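PDB 3DOA: fibrinogen binding protein from Staphylococcus aureus subsp. aureus Mu50, which probably binds fibrinogen and, as in some NFACT-family relatives, may take part in ribosome-associated quality control. Local coordinates for residues Y3-K9 / Q92-R98; L18-H24 / M36-Q40; M73-V77 / I138-K142; V77-L82 / N127-V131. All blocks are in the same frame, centred on the assembly; numbering follows the deposited sequence. Where two conformers were deposited one is given.

Interaction 1: residues Y3-K9 / Q92-R98; sequences YDGLFTK and QIGNDRR
Here the N-terminus of helix 5-15 packs on a beta-hairpin turn, the link between antiparallel neighbours 86-92 and 98-106. Residues 93-96 form a type II' turn (Asp96 N to Ile93 O, 3.0 Å), with glycine suiting the positive phi of Gly94 (59/-139). Gly5 is helical, its CA 4.9 Å from Arg97 CA; Lys9 CA lies 6.7 Å from Gln92 CA.

Gly5 CA makes a CA-H...O contact with Asn95 O at 3.2 Å, an approach glycine makes possible, since a beta carbon would collide with that oxygen. Packing follows: Thr8 CG2 rests 3.7 Å from Gln92 CG, and Leu6 CD2 3.7 Å from Asn95 OD1, while Asn95 ND2 bonds Glu199 O. The m rotamer of Thr8 turns OG1 back to Asp4 O (2.7 Å), leaving its methyl to the turn.

Around the turn, extended Gln92 gives NE2 to Asp96 O (3.0 Å) and Arg97 N binds Asp96 OD1 (2.6 Å). Arg97 lays a guanidinium face over Asp4 CA and Gly5 N; Arg97 NH2 is 4.2 Å from Asp4 OD1, charges attracting without direct bonding. Asp4, at the N-cap, bonds Ser202, and Arg97 bonds Phe201 O. The loop before helix 203-210 thus embraces this junction, with Leu6 reaching helices 203-210 and 220-232.

Interaction 2: residues L18-H24 / M36-Q40; sequences LTTGRVH and MVVRQ
Strands 22-30 and 33-40 form an antiparallel beta hairpin, and these segments lie at its open end. The short strand axes approach to 4.6 Å at 131°, a strongly twisted pairing. A type II turn, Leu18-Gly21, leads in: Thr20 takes the left-handed position (93/-21), and Gly21 N donates to Leu18 O (2.9 Å).

Arg22 and Arg39 are the hydrogen-bonded pair, with Arg22 N to Arg39 O at 2.9 Å and Arg39 N to Arg22 O at 2.8 Å. Val23 and Val38 follow as a non-hydrogen-bonded pair (CA-CA 4.7 Å), then His24 N donates to Val37 O (2.9 Å). Outward, the backbones of Thr20 and Gly21 bond Ile87, and that of Val23 bonds Gly84 and Gly85. Among side chains, Thr19 OG1 bonds Gln16 O, Arg22 NH1 finds Gly84 O, and Arg39 NH2 bonds Asn44 OD1 weakly.

Gly21 CA sits 4.0 Å from Val38 CG1, where a beta carbon would clash. Leu18 CD2 covers Val38 CG1 at 4.1 Å, and His24 CD2 touches Arg39 CD at 3.5 Å. Main-chain bonds therefore fix the register, while apolar side chains close one face and the arginines and His24, with Val37 beside them, cover the other.

Interaction 3: residues M73-V77 / I138-K142; sequences MFARV and IEGFK
A classic beta bulge shapes strand 137-140 where helix 73-82 packs against it: Ile138 and Glu139 both face Leu130 of the adjacent strand, so two consecutive side chains can point toward the helix. The axis of helix segment 73-77 passes 9.5 Å from that of strand 138-140, at 147° between their directions. Phe74 CA lies 6.8 Å from Phe141 CA, and Val77 CA 7.7 Å from Glu139 CA.

An aromatic pair dominates. Phe74 (chi1 t, chi2 74°) and Phe141 (chi1 -148°) form an offset stack, centroids 4.4 Å apart and planes at 9°. Phe141 CB adds a CH-pi contact, 4.0 Å from the Phe74 centroid, and Phe74 CE1 comes within 3.1 Å of Phe141 N. Flat rings suit this narrow gap between helix and strand.

Glu139 serves two purposes. Glu139 CG lies at the edge of the Phe74 ring, 3.7 Å from Phe74 CD1, while Glu139 OE1 accepts from Gly140 N (2.7 Å) and also bonds His143. Met73 CE reaches Glu139 OE2 at 3.7 Å. One turn on, Val77 (chi1 t) sets CG1 4.2 Å from Ile138 CG2 and 4.3 Å from Glu139 CB. At Gly140, a side chain would strike Lys142 O.

Beyond the pair, Phe74 and Phe141 both touch Gln28 of strand 22-30 and Ile34 of strand 33-40, so the stack lies where the helix and both larger sheets converge.

Interaction 4: residues V77-L82 / N127-V131; sequences VFRKHL and NLILV
Here an alpha helix packs on the face of an antiparallel beta sheet: the C-terminal turns of helix 73-82 lie over strand 127-132. The axes of segments 77-82 and 127-131 pass 10.7 Å apart at 38°, and the nearest CA pair is Phe78 with Leu130, 8.1 Å. The extended strand alternates its side chains, sending Leu128 and Leu130 toward the helix and Ile129 away from it.

Leu130 (chi1 t, chi2 p) is the main projection. It enters a hollow walled by Val77, Phe78, His81 and Leu82, residues that a helix brings together on one side across successive turns. Leu130 CD2 lies 4.3 Å from Val77 CG1, 3.9 Å from Phe78 CD1 and 4.2 Å from His81 CB. The forked leucine fills this irregular space, helped by the aliphatic CB of His81, whose ND1 bonds Arg115.

Phe78 (chi1 -101°) is the reciprocal bump: its ring leans out along the strand until CZ is 4.2 Å from Leu128 CG, spanning both inward leucines. Val117 of strand 112-120 touches Leu82, Leu128 and Leu130, extending the apolar floor. On the far flank of the pocket, the other methyl of Leu130, CD1, meets Leu82 CD2 at 3.9 Å.

Interactions 3 and 4 share helix 73-82 and even Val77, and reach neighbouring strands of the five-stranded sheet; their centres are only 6 Å apart, and Ile138 N approaches Leu130 O at 2.6 Å, probably a hydrogen bond. Interaction 4 is buried and apolar, leucines against an aromatic ring and helix side chains, whereas interaction 3, more open, adds an aromatic stack and a carboxylate. Interaction 2, in the four-stranded sheet and partly exposed, relies on backbone hydrogen bonds; its Met36 CE touches Phe78 CE2 of interaction 4 at 4.0 Å, linking the sheets through the helix. Interaction 1 stands apart, more than 20 Å from the others between centres, a buried helix-to-turn junction rich in polar groups.

Interaction 1: residues Y3-K9 / Q92-R98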
loop_
_atom_site.group_PDB
_atom_site.type_symbol
_atom_site.label_atom_id
_atom_site.label_comp_id
_atom_site.label_asym_id
_atom_site.label_seq_id
_atom_site.Cartn_x
_atom_site.Cartn_y
_atom_site.Cartn_z
ATOM N N TYR A 3 2.901 3.062 -6.376
ATOM C CA TYR A 3 2.423 2.615 -5.041
ATOM C C TYR A 3 3.364 1.544 -4.417
ATOM O O TYR A 3 3.131 0.402 -4.486
ATOM C CB TYR A 3 0.971 2.157 -5.126
ATOM C CG TYR A 3 0.105 2.526 -3.905
ATOM C CD1 TYR A 3 0.407 2.041 -2.614
ATOM C CD2 TYR A 3 -1.016 3.330 -4.049
ATOM C CE1 TYR A 3 -0.397 2.354 -1.531
ATOM C CE2 TYR A 3 -1.794 3.665 -2.969
ATOM C CZ TYR A 3 -1.489 3.179 -1.714
ATOM O OH TYR A 3 -2.263 3.548 -0.653
ATOM N N ASP A 4 4.501 2.009 -3.940
ATOM C CA ASP A 4 5.488 1.332 -3.121
ATOM C C ASP A 4 5.055 0.797 -1.783
ATOM O O ASP A 4 4.017 1.196 -1.223
ATOM C CB ASP A 4 6.366 2.462 -2.560
ATOM C CG ASP A 4 7.289 2.948 -3.488
ATOM O OD1 ASP A 4 7.041 2.667 -4.657
ATOM O OD2 ASP A 4 8.272 3.577 -3.085
ATOM N N GLY A 5 5.994 0.077 -1.187
ATOM C CA GLY A 5 6.066 -0.032 0.234
ATOM C C GLY A 5 6.044 1.322 0.897
ATOM O O GLY A 5 5.176 1.610 1.697
ATOM N N LEU A 6 6.991 2.187 0.568
ATOM C CA LEU A 6 7.117 3.451 1.300
ATOM C C LEU A 6 5.898 4.357 1.139
ATOM O O LEU A 6 5.469 5.018 2.091
ATOM C CB LEU A 6 8.414 4.157 0.919
ATOM C CG LEU A 6 9.683 3.288 0.975
ATOM C CD1 LEU A 6 10.636 4.044 0.243
ATOM C CD2 LEU A 6 10.272 3.008 2.369
ATOM N N PHE A 7 5.324 4.373 -0.051
ATOM C CA PHE A 7 4.067 5.086 -0.262
ATOM C C PHE A 7 2.989 4.508 0.672
ATOM O O PHE A 7 2.353 5.242 1.465
ATOM C CB PHE A 7 3.636 4.969 -1.712
ATOM C CG PHE A 7 2.570 5.900 -2.060
ATOM C CD1 PHE A 7 2.869 7.187 -2.471
ATOM C CD2 PHE A 7 1.255 5.536 -1.923
ATOM C CE1 PHE A 7 1.853 8.134 -2.794
ATOM C CE2 PHE A 7 0.229 6.445 -2.245
ATOM C CZ PHE A 7 0.535 7.771 -2.693
ATOM N N THR A 8 2.829 3.182 0.621
ATOM C CA THR A 8 1.995 2.474 1.602
ATOM C C THR A 8 2.289 2.887 3.055
ATOM O O THR A 8 1.367 3.188 3.827
ATOM C CB THR A 8 2.182 0.984 1.482
ATOM O OG1 THR A 8 1.803 0.582 0.166
ATOM C CG2 THR A 8 1.388 0.216 2.532
ATOM N N LYS A 9 3.544 2.932 3.460
ATOM C CA LYS A 9 3.797 3.319 4.834
ATOM C C LYS A 9 3.063 4.616 5.078
ATOM O O LYS A 9 2.424 4.762 6.110
ATOM C CB LYS A 9 5.311 3.445 5.158
ATOM C CG LYS A 9 5.651 4.410 6.315
ATOM C CD LYS A 9 7.162 4.476 6.633
ATOM C CE LYS A 9 7.487 4.224 8.091
ATOM N NZ LYS A 9 6.461 4.883 8.992
ATOM N N GLN A 92 0.431 -2.108 8.121
ATOM C CA GLN A 92 1.140 -2.506 6.910
ATOM C C GLN A 92 1.941 -3.661 7.340
ATOM O O GLN A 92 2.450 -3.641 8.440
ATOM C CB GLN A 92 2.087 -1.378 6.442
ATOM C CG GLN A 92 3.031 -1.716 5.228
ATOM C CD GLN A 92 4.175 -0.684 5.014
ATOM O OE1 GLN A 92 4.349 0.252 5.807
ATOM N NE2 GLN A 92 4.941 -0.862 3.940
ATOM N N ILE A 93 2.079 -4.666 6.483
ATOM C CA ILE A 93 2.890 -5.829 6.843
ATOM C C ILE A 93 4.306 -5.574 6.398
ATOM O O ILE A 93 4.608 -5.541 5.219
ATOM C CB ILE A 93 2.345 -7.141 6.286
ATOM C CG1 ILE A 93 0.840 -7.248 6.599
ATOM C CG2 ILE A 93 3.041 -8.279 6.918
ATOM C CD1 ILE A 93 0.357 -6.868 8.046
ATOM N N GLY A 94 5.166 -5.363 7.376
ATOM C CA GLY A 94 6.553 -4.992 7.126
ATOM C C GLY A 94 6.590 -3.706 6.340
ATOM O O GLY A 94 5.775 -2.761 6.573
ATOM N N ASN A 95 7.519 -3.715 5.370
ATOM C CA ASN A 95 7.553 -2.666 4.299
ATOM C C ASN A 95 6.909 -3.108 2.968
ATOM O O ASN A 95 7.095 -2.443 1.990
ATOM C CB ASN A 95 8.983 -2.080 4.116
ATOM C CG ASN A 95 9.014 -0.855 3.213
ATOM O OD1 ASN A 95 8.261 0.126 3.393
ATOM N ND2 ASN A 95 9.891 -0.921 2.207
ATOM N N ASP A 96 6.075 -4.159 2.990
ATOM C CA ASP A 96 5.497 -4.722 1.783
ATOM C C ASP A 96 4.338 -3.882 1.357
ATOM O O ASP A 96 3.992 -2.951 2.043
ATOM C CB ASP A 96 5.094 -6.194 1.920
ATOM C CG ASP A 96 4.897 -6.862 0.542
ATOM O OD1 ASP A 96 5.292 -6.220 -0.469
ATOM O OD2 ASP A 96 4.334 -7.988 0.400
ATOM N N ARG A 97 3.819 -4.170 0.172
ATOM C CA ARG A 97 2.656 -3.486 -0.402
ATOM C C ARG A 97 1.297 -4.228 -0.025
ATOM O O ARG A 97 0.493 -4.670 -0.897
ATOM C CB ARG A 97 2.768 -3.388 -1.941
ATOM C CG ARG A 97 3.930 -2.623 -2.580
ATOM C CD ARG A 97 4.423 -3.416 -3.855
ATOM N NE ARG A 97 5.076 -2.500 -4.797
ATOM C CZ ARG A 97 6.413 -2.273 -4.969
ATOM N NH1 ARG A 97 7.355 -2.957 -4.289
ATOM N NH2 ARG A 97 6.823 -1.356 -5.870
ATOM N N ARG A 98 1.089 -4.262 1.292
ATOM C CA ARG A 98 0.081 -4.986 1.990
ATOM C C ARG A 98 -0.438 -4.214 3.224
ATOM O O ARG A 98 0.324 -3.797 4.121
ATOM C CB ARG A 98 0.668 -6.287 2.453
ATOM C CG ARG A 98 0.707 -7.286 1.375
ATOM C CD ARG A 98 1.727 -8.392 1.622
ATOM N NE ARG A 98 1.271 -9.425 2.550
ATOM C CZ ARG A 98 2.051 -10.013 3.463
ATOM N NH1 ARG A 98 3.319 -9.663 3.588
ATOM N NH2 ARG A 98 1.553 -10.959 4.268
#

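Interaction 2: residues L18-H24 / M36-Q40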
loop_
_atom_site.group_PDB
_atom_site.type_symbol
_atom_site.label_atom_id
_atom_site.label_comp_id
_atom_site.label_asym_id
_atom_site.label_seq_id
_atom_site.Cartn_x
_atom_site.Cartn_y
_atom_site.Cartn_z
ATOM N N LEU A 18 -8.943 6.812 11.328
ATOM C CA LEU A 18 -10.104 5.934 11.220
ATOM C C LEU A 18 -10.160 4.799 12.297
ATOM O O LEU A 18 -11.210 4.187 12.492
ATOM C CB LEU A 18 -10.180 5.317 9.808
ATOM C CG LEU A 18 -10.310 6.200 8.552
ATOM C CD1 LEU A 18 -10.077 5.408 7.267
ATOM C CD2 LEU A 18 -11.649 6.863 8.525
ATOM N N THR A 19 -9.073 4.465 12.983
ATOM C CA THR A 19 -9.187 3.441 14.066
ATOM C C THR A 19 -10.284 3.788 15.105
ATOM O O THR A 19 -10.348 4.924 15.510
ATOM C CB THR A 19 -7.874 3.306 14.799
ATOM O OG1 THR A 19 -6.852 3.522 13.866
ATOM C CG2 THR A 19 -7.683 1.961 15.309
ATOM N N THR A 20 -11.138 2.839 15.517
ATOM C CA THR A 20 -12.337 3.137 16.341
ATOM C C THR A 20 -13.592 3.368 15.561
ATOM O O THR A 20 -14.671 3.276 16.117
ATOM C CB THR A 20 -12.139 4.376 17.157
ATOM O OG1 THR A 20 -11.089 4.055 18.032
ATOM C CG2 THR A 20 -13.392 4.825 17.952
ATOM N N GLY A 21 -13.464 3.702 14.281
ATOM C CA GLY A 21 -14.612 4.026 13.478
ATOM C C GLY A 21 -15.356 2.735 13.241
ATOM O O GLY A 21 -14.809 1.625 13.387
ATOM N N ARG A 22 -16.613 2.923 12.851
ATOM C CA ARG A 22 -17.545 1.883 12.539
ATOM C C ARG A 22 -17.725 1.748 11.026
ATOM O O ARG A 22 -17.889 2.737 10.315
ATOM C CB ARG A 22 -18.893 2.262 13.144
ATOM C CG ARG A 22 -19.955 1.146 13.074
ATOM C CD ARG A 22 -21.214 1.462 13.842
ATOM N NE ARG A 22 -21.011 1.964 15.227
ATOM C CZ ARG A 22 -20.765 1.243 16.353
ATOM N NH1 ARG A 22 -20.601 -0.080 16.332
ATOM N NH2 ARG A 22 -20.657 1.871 17.535
ATOM N N VAL A 23 -17.750 0.511 10.553
ATOM C CA VAL A 23 -18.014 0.238 9.165
ATOM C C VAL A 23 -19.528 0.369 8.918
ATOM O O VAL A 23 -20.377 -0.367 9.447
ATOM C CB VAL A 23 -17.589 -1.161 8.821
ATOM C CG1 VAL A 23 -17.749 -1.397 7.364
ATOM C CG2 VAL A 23 -16.178 -1.410 9.294
ATOM N N HIS A 24 -19.852 1.312 8.068
ATOM C CA HIS A 24 -21.182 1.810 7.969
ATOM C C HIS A 24 -21.862 1.406 6.699
ATOM O O HIS A 24 -23.080 1.523 6.609
ATOM C CB HIS A 24 -21.100 3.320 8.014
ATOM C CG HIS A 24 -22.422 3.997 8.037
ATOM N ND1 HIS A 24 -22.970 4.583 6.918
ATOM C CD2 HIS A 24 -23.305 4.193 9.041
ATOM C CE1 HIS A 24 -24.130 5.130 7.232
ATOM N NE2 HIS A 24 -24.357 4.903 8.513
ATOM N N MET A 36 -15.618 1.393 0.949
ATOM C CA MET A 36 -16.015 0.966 2.296
ATOM C C MET A 36 -16.212 2.239 3.094
ATOM O O MET A 36 -15.218 2.903 3.365
ATOM C CB MET A 36 -14.942 0.031 2.864
ATOM C CG MET A 36 -14.855 -0.015 4.369
ATOM S SD MET A 36 -13.723 -1.307 5.125
ATOM C CE MET A 36 -14.060 -2.854 4.217
ATOM N N VAL A 37 -17.459 2.633 3.429
ATOM C CA VAL A 37 -17.576 3.869 4.237
ATOM C C VAL A 37 -17.479 3.668 5.768
ATOM O O VAL A 37 -18.150 2.848 6.332
ATOM C CB VAL A 37 -18.652 4.903 3.791
ATOM C CG1 VAL A 37 -19.500 4.357 2.707
ATOM C CG2 VAL A 37 -19.420 5.443 4.964
ATOM N N VAL A 38 -16.546 4.393 6.378
ATOM C CA VAL A 38 -16.275 4.338 7.771
ATOM C C VAL A 38 -16.801 5.591 8.432
ATOM O O VAL A 38 -16.477 6.693 8.038
ATOM C CB VAL A 38 -14.797 4.258 8.000
ATOM C CG1 VAL A 38 -14.504 4.145 9.509
ATOM C CG2 VAL A 38 -14.271 3.075 7.223
ATOM N N ARG A 39 -17.605 5.398 9.466
ATOM C CA ARG A 39 -18.261 6.478 10.176
ATOM C C ARG A 39 -17.561 6.601 11.520
ATOM O O ARG A 39 -17.508 5.675 12.291
ATOM C CB ARG A 39 -19.725 6.153 10.310
ATOM C CG ARG A 39 -20.570 7.294 10.699
ATOM C CD ARG A 39 -22.088 6.949 10.754
ATOM N NE ARG A 39 -22.805 8.096 11.322
ATOM C CZ ARG A 39 -23.578 8.934 10.634
ATOM N NH1 ARG A 39 -24.170 9.964 11.272
ATOM N NH2 ARG A 39 -23.797 8.730 9.320
ATOM N N GLN A 40 -16.946 7.745 11.737
ATOM C CA GLN A 40 -16.146 8.025 12.901
ATOM C C GLN A 40 -16.843 9.272 13.418
ATOM O O GLN A 40 -17.180 10.115 12.640
ATOM C CB GLN A 40 -14.698 8.285 12.473
ATOM C CG GLN A 40 -13.812 8.752 13.568
ATOM C CD GLN A 40 -13.465 7.627 14.526
ATOM O OE1 GLN A 40 -12.506 6.886 14.275
ATOM N NE2 GLN A 40 -14.243 7.480 15.635
#

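Interaction 3: residues M73-V77 / I138-K142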
loop_
_atom_site.group_PDB
_atom_site.type_symbol
_atom_site.label_atom_id
_atom_site.label_comp_id
_atom_site.label_asym_id
_atom_site.label_seq_id
_atom_site.Cartn_x
_atom_site.Cartn_y
_atom_site.Cartn_z
ATOM N N MET A 73 -22.389 -10.110 -4.767
ATOM C CA MET A 73 -21.985 -11.143 -3.836
ATOM C C MET A 73 -20.881 -10.694 -2.898
ATOM O O MET A 73 -20.984 -10.795 -1.664
ATOM C CB MET A 73 -21.574 -12.343 -4.670
ATOM C CG MET A 73 -21.134 -13.575 -3.951
ATOM S SD MET A 73 -19.436 -13.434 -3.295
ATOM C CE MET A 73 -18.352 -13.988 -4.655
ATOM N N PHE A 74 -19.802 -10.181 -3.464
ATOM C CA PHE A 74 -18.614 -10.004 -2.669
ATOM C C PHE A 74 -18.836 -8.905 -1.657
ATOM O O PHE A 74 -18.418 -9.015 -0.496
ATOM C CB PHE A 74 -17.470 -9.673 -3.550
ATOM C CG PHE A 74 -16.198 -9.618 -2.847
ATOM C CD1 PHE A 74 -15.574 -10.797 -2.435
ATOM C CD2 PHE A 74 -15.575 -8.399 -2.610
ATOM C CE1 PHE A 74 -14.308 -10.738 -1.741
ATOM C CE2 PHE A 74 -14.308 -8.336 -1.943
ATOM C CZ PHE A 74 -13.683 -9.499 -1.509
ATOM N N ALA A 75 -19.519 -7.854 -2.102
ATOM C CA ALA A 75 -19.944 -6.750 -1.233
ATOM C C ALA A 75 -20.898 -7.287 -0.161
ATOM O O ALA A 75 -20.767 -6.924 1.010
ATOM C CB ALA A 75 -20.623 -5.649 -2.056
ATOM N N ARG A 76 -21.824 -8.168 -0.569
ATOM C CA ARG A 76 -22.747 -8.836 0.361
ATOM C C ARG A 76 -21.940 -9.528 1.478
ATOM O O ARG A 76 -22.120 -9.257 2.686
ATOM C CB ARG A 76 -23.595 -9.888 -0.351
ATOM C CG ARG A 76 -24.852 -9.435 -1.008
ATOM C CD ARG A 76 -25.763 -10.663 -1.231
ATOM N NE ARG A 76 -25.323 -11.563 -2.313
ATOM C CZ ARG A 76 -25.411 -11.264 -3.626
ATOM N NH1 ARG A 76 -25.891 -10.077 -4.035
ATOM N NH2 ARG A 76 -24.985 -12.139 -4.554
ATOM N N VAL A 77 -21.018 -10.388 1.053
ATOM C CA VAL A 77 -20.252 -11.120 2.012
ATOM C C VAL A 77 -19.627 -10.132 2.939
ATOM O O VAL A 77 -19.609 -10.327 4.153
ATOM C CB VAL A 77 -19.123 -11.922 1.441
ATOM C CG1 VAL A 77 -18.340 -12.511 2.592
ATOM C CG2 VAL A 77 -19.631 -12.990 0.477
ATOM N N ILE A 138 -12.144 -16.229 4.548
ATOM C CA ILE A 138 -13.592 -16.280 4.372
ATOM C C ILE A 138 -13.931 -16.109 2.903
ATOM O O ILE A 138 -14.680 -16.894 2.348
ATOM C CB ILE A 138 -14.308 -15.203 5.242
ATOM C CG1 ILE A 138 -14.141 -15.601 6.717
ATOM C CG2 ILE A 138 -15.769 -14.995 4.790
ATOM C CD1 ILE A 138 -14.115 -14.510 7.611
ATOM N N GLU A 139 -13.363 -15.084 2.254
ATOM C CA GLU A 139 -13.615 -14.845 0.786
ATOM C C GLU A 139 -12.484 -14.036 0.187
ATOM O O GLU A 139 -11.727 -13.366 0.910
ATOM C CB GLU A 139 -14.992 -14.167 0.537
ATOM C CG GLU A 139 -15.608 -14.171 -0.870
ATOM C CD GLU A 139 -15.414 -15.438 -1.700
ATOM O OE1 GLU A 139 -14.259 -15.866 -1.923
ATOM O OE2 GLU A 139 -16.421 -15.984 -2.210
ATOM N N GLY A 140 -12.375 -14.175 -1.138
ATOM C CA GLY A 140 -11.390 -13.498 -1.983
ATOM C C GLY A 140 -12.004 -12.766 -3.167
ATOM O O GLY A 140 -12.751 -13.356 -3.979
ATOM N N PHE A 141 -11.681 -11.479 -3.303
ATOM C CA PHE A 141 -12.153 -10.787 -4.468
ATOM C C PHE A 141 -11.666 -11.530 -5.698
ATOM O O PHE A 141 -12.307 -11.495 -6.684
ATOM C CB PHE A 141 -11.684 -9.357 -4.483
ATOM C CG PHE A 141 -12.655 -8.369 -5.159
ATOM C CD1 PHE A 141 -13.692 -8.778 -5.928
ATOM C CD2 PHE A 141 -12.462 -6.993 -5.003
ATOM C CE1 PHE A 141 -14.524 -7.844 -6.475
ATOM C CE2 PHE A 141 -13.298 -6.079 -5.550
ATOM C CZ PHE A 141 -14.307 -6.473 -6.287
ATOM N N LYS A 142 -10.532 -12.211 -5.624
ATOM C CA LYS A 142 -10.094 -13.116 -6.676
ATOM C C LYS A 142 -9.624 -14.444 -6.080
ATOM O O LYS A 142 -8.909 -14.462 -5.083
ATOM C CB LYS A 142 -8.910 -12.498 -7.438
ATOM C CG LYS A 142 -9.125 -12.065 -8.907
ATOM C CD LYS A 142 -8.151 -10.892 -9.336
ATOM C CE LYS A 142 -6.636 -11.305 -9.422
ATOM N NZ LYS A 142 -5.705 -10.153 -9.684
#

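Interaction 4: residues V77-L82 / N127-V131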
loop_
_atom_site.group_PDB
_atom_site.type_symbol
_atom_site.label_atom_id
_atom_site.label_comp_id
_atom_site.label_asym_id
_atom_site.label_seq_id
_atom_site.Cartn_x
_atom_site.Cartn_y
_atom_site.Cartn_z
ATOM N N VAL A 77 -21.018 -10.388 1.053
ATOM C CA VAL A 77 -20.252 -11.120 2.012
ATOM C C VAL A 77 -19.627 -10.132 2.939
ATOM O O VAL A 77 -19.609 -10.327 4.153
ATOM C CB VAL A 77 -19.123 -11.922 1.441
ATOM C CG1 VAL A 77 -18.340 -12.511 2.592
ATOM C CG2 VAL A 77 -19.631 -12.990 0.477
ATOM N N PHE A 78 -19.102 -9.056 2.387
ATOM C CA PHE A 78 -18.471 -8.058 3.237
ATOM C C PHE A 78 -19.391 -7.382 4.293
ATOM O O PHE A 78 -19.021 -7.243 5.461
ATOM C CB PHE A 78 -17.848 -7.021 2.346
ATOM C CG PHE A 78 -16.381 -7.187 2.173
ATOM C CD1 PHE A 78 -15.839 -8.454 1.877
ATOM C CD2 PHE A 78 -15.536 -6.067 2.232
ATOM C CE1 PHE A 78 -14.451 -8.615 1.665
ATOM C CE2 PHE A 78 -14.181 -6.213 2.026
ATOM C CZ PHE A 78 -13.631 -7.494 1.753
ATOM N N ARG A 79 -20.568 -6.967 3.876
ATOM C CA ARG A 79 -21.544 -6.446 4.800
ATOM C C ARG A 79 -21.889 -7.417 5.917
ATOM O O ARG A 79 -21.915 -7.030 7.087
ATOM C CB ARG A 79 -22.801 -6.145 4.052
ATOM C CG ARG A 79 -22.569 -5.174 2.941
ATOM C CD ARG A 79 -23.787 -4.965 2.056
ATOM N NE ARG A 79 -23.757 -3.618 1.500
ATOM C CZ ARG A 79 -24.684 -3.069 0.730
ATOM N NH1 ARG A 79 -25.803 -3.690 0.387
ATOM N NH2 ARG A 79 -24.477 -1.846 0.312
ATOM N N LYS A 80 -22.157 -8.665 5.549
ATOM C CA LYS A 80 -22.447 -9.722 6.509
ATOM C C LYS A 80 -21.466 -9.737 7.650
ATOM O O LYS A 80 -21.828 -9.745 8.804
ATOM C CB LYS A 80 -22.309 -11.059 5.825
ATOM C CG LYS A 80 -23.283 -12.130 6.281
ATOM C CD LYS A 80 -22.937 -13.593 5.741
ATOM C CE LYS A 80 -22.342 -14.527 6.848
ATOM N NZ LYS A 80 -23.116 -15.811 6.919
ATOM N N HIS A 81 -20.186 -9.730 7.325
ATOM C CA HIS A 81 -19.146 -9.868 8.339
ATOM C C HIS A 81 -18.634 -8.570 8.917
ATOM O O HIS A 81 -18.049 -8.592 10.001
ATOM C CB HIS A 81 -17.960 -10.577 7.743
ATOM C CG HIS A 81 -18.223 -11.990 7.359
ATOM N ND1 HIS A 81 -17.722 -13.052 8.080
ATOM C CD2 HIS A 81 -18.857 -12.520 6.287
ATOM C CE1 HIS A 81 -18.072 -14.178 7.481
ATOM N NE2 HIS A 81 -18.764 -13.884 6.394
ATOM N N LEU A 82 -18.775 -7.459 8.201
ATOM C CA LEU A 82 -18.090 -6.218 8.615
ATOM C C LEU A 82 -19.025 -5.069 8.933
ATOM O O LEU A 82 -18.784 -4.297 9.823
ATOM C CB LEU A 82 -17.090 -5.785 7.547
ATOM C CG LEU A 82 -16.092 -6.859 7.094
ATOM C CD1 LEU A 82 -15.146 -6.325 6.031
ATOM C CD2 LEU A 82 -15.316 -7.445 8.277
ATOM N N ASN A 127 -5.139 -8.410 -4.912
ATOM C CA ASN A 127 -6.288 -9.100 -4.302
ATOM C C ASN A 127 -6.753 -8.373 -3.039
ATOM O O ASN A 127 -5.981 -7.629 -2.363
ATOM C CB ASN A 127 -5.960 -10.566 -3.982
ATOM C CG ASN A 127 -7.099 -11.521 -4.315
ATOM O OD1 ASN A 127 -8.257 -11.103 -4.526
ATOM N ND2 ASN A 127 -6.778 -12.828 -4.344
ATOM N N LEU A 128 -8.049 -8.540 -2.799
ATOM C CA LEU A 128 -8.693 -8.129 -1.583
ATOM C C LEU A 128 -9.295 -9.445 -0.945
ATOM O O LEU A 128 -9.980 -10.273 -1.621
ATOM C CB LEU A 128 -9.734 -7.104 -1.950
ATOM C CG LEU A 128 -10.480 -6.456 -0.820
ATOM C CD1 LEU A 128 -9.549 -5.979 0.257
ATOM C CD2 LEU A 128 -11.281 -5.380 -1.375
ATOM N N ILE A 129 -8.980 -9.644 0.339
ATOM C CA ILE A 129 -9.212 -10.919 1.043
ATOM C C ILE A 129 -9.619 -10.740 2.530
ATOM O O ILE A 129 -9.044 -9.944 3.312
ATOM C CB ILE A 129 -7.980 -11.851 1.035
ATOM C CG1 ILE A 129 -7.421 -12.062 -0.364
ATOM C CG2 ILE A 129 -8.313 -13.212 1.606
ATOM C CD1 ILE A 129 -5.983 -12.623 -0.276
ATOM N N LEU A 130 -10.621 -11.534 2.904
ATOM C CA LEU A 130 -11.216 -11.466 4.218
ATOM C C LEU A 130 -10.887 -12.772 4.906
ATOM O O LEU A 130 -11.057 -13.846 4.343
ATOM C CB LEU A 130 -12.713 -11.291 4.038
ATOM C CG LEU A 130 -13.536 -10.919 5.261
ATOM C CD1 LEU A 130 -13.027 -9.640 5.956
ATOM C CD2 LEU A 130 -15.008 -10.864 4.777
ATOM N N VAL A 131 -10.375 -12.674 6.113
ATOM C CA VAL A 131 -10.001 -13.840 6.846
ATOM C C VAL A 131 -10.500 -13.613 8.261
ATOM O O VAL A 131 -10.831 -12.466 8.625
ATOM C CB VAL A 131 -8.492 -14.009 6.857
ATOM C CG1 VAL A 131 -7.972 -14.022 5.444
ATOM C CG2 VAL A 131 -7.855 -12.895 7.651
#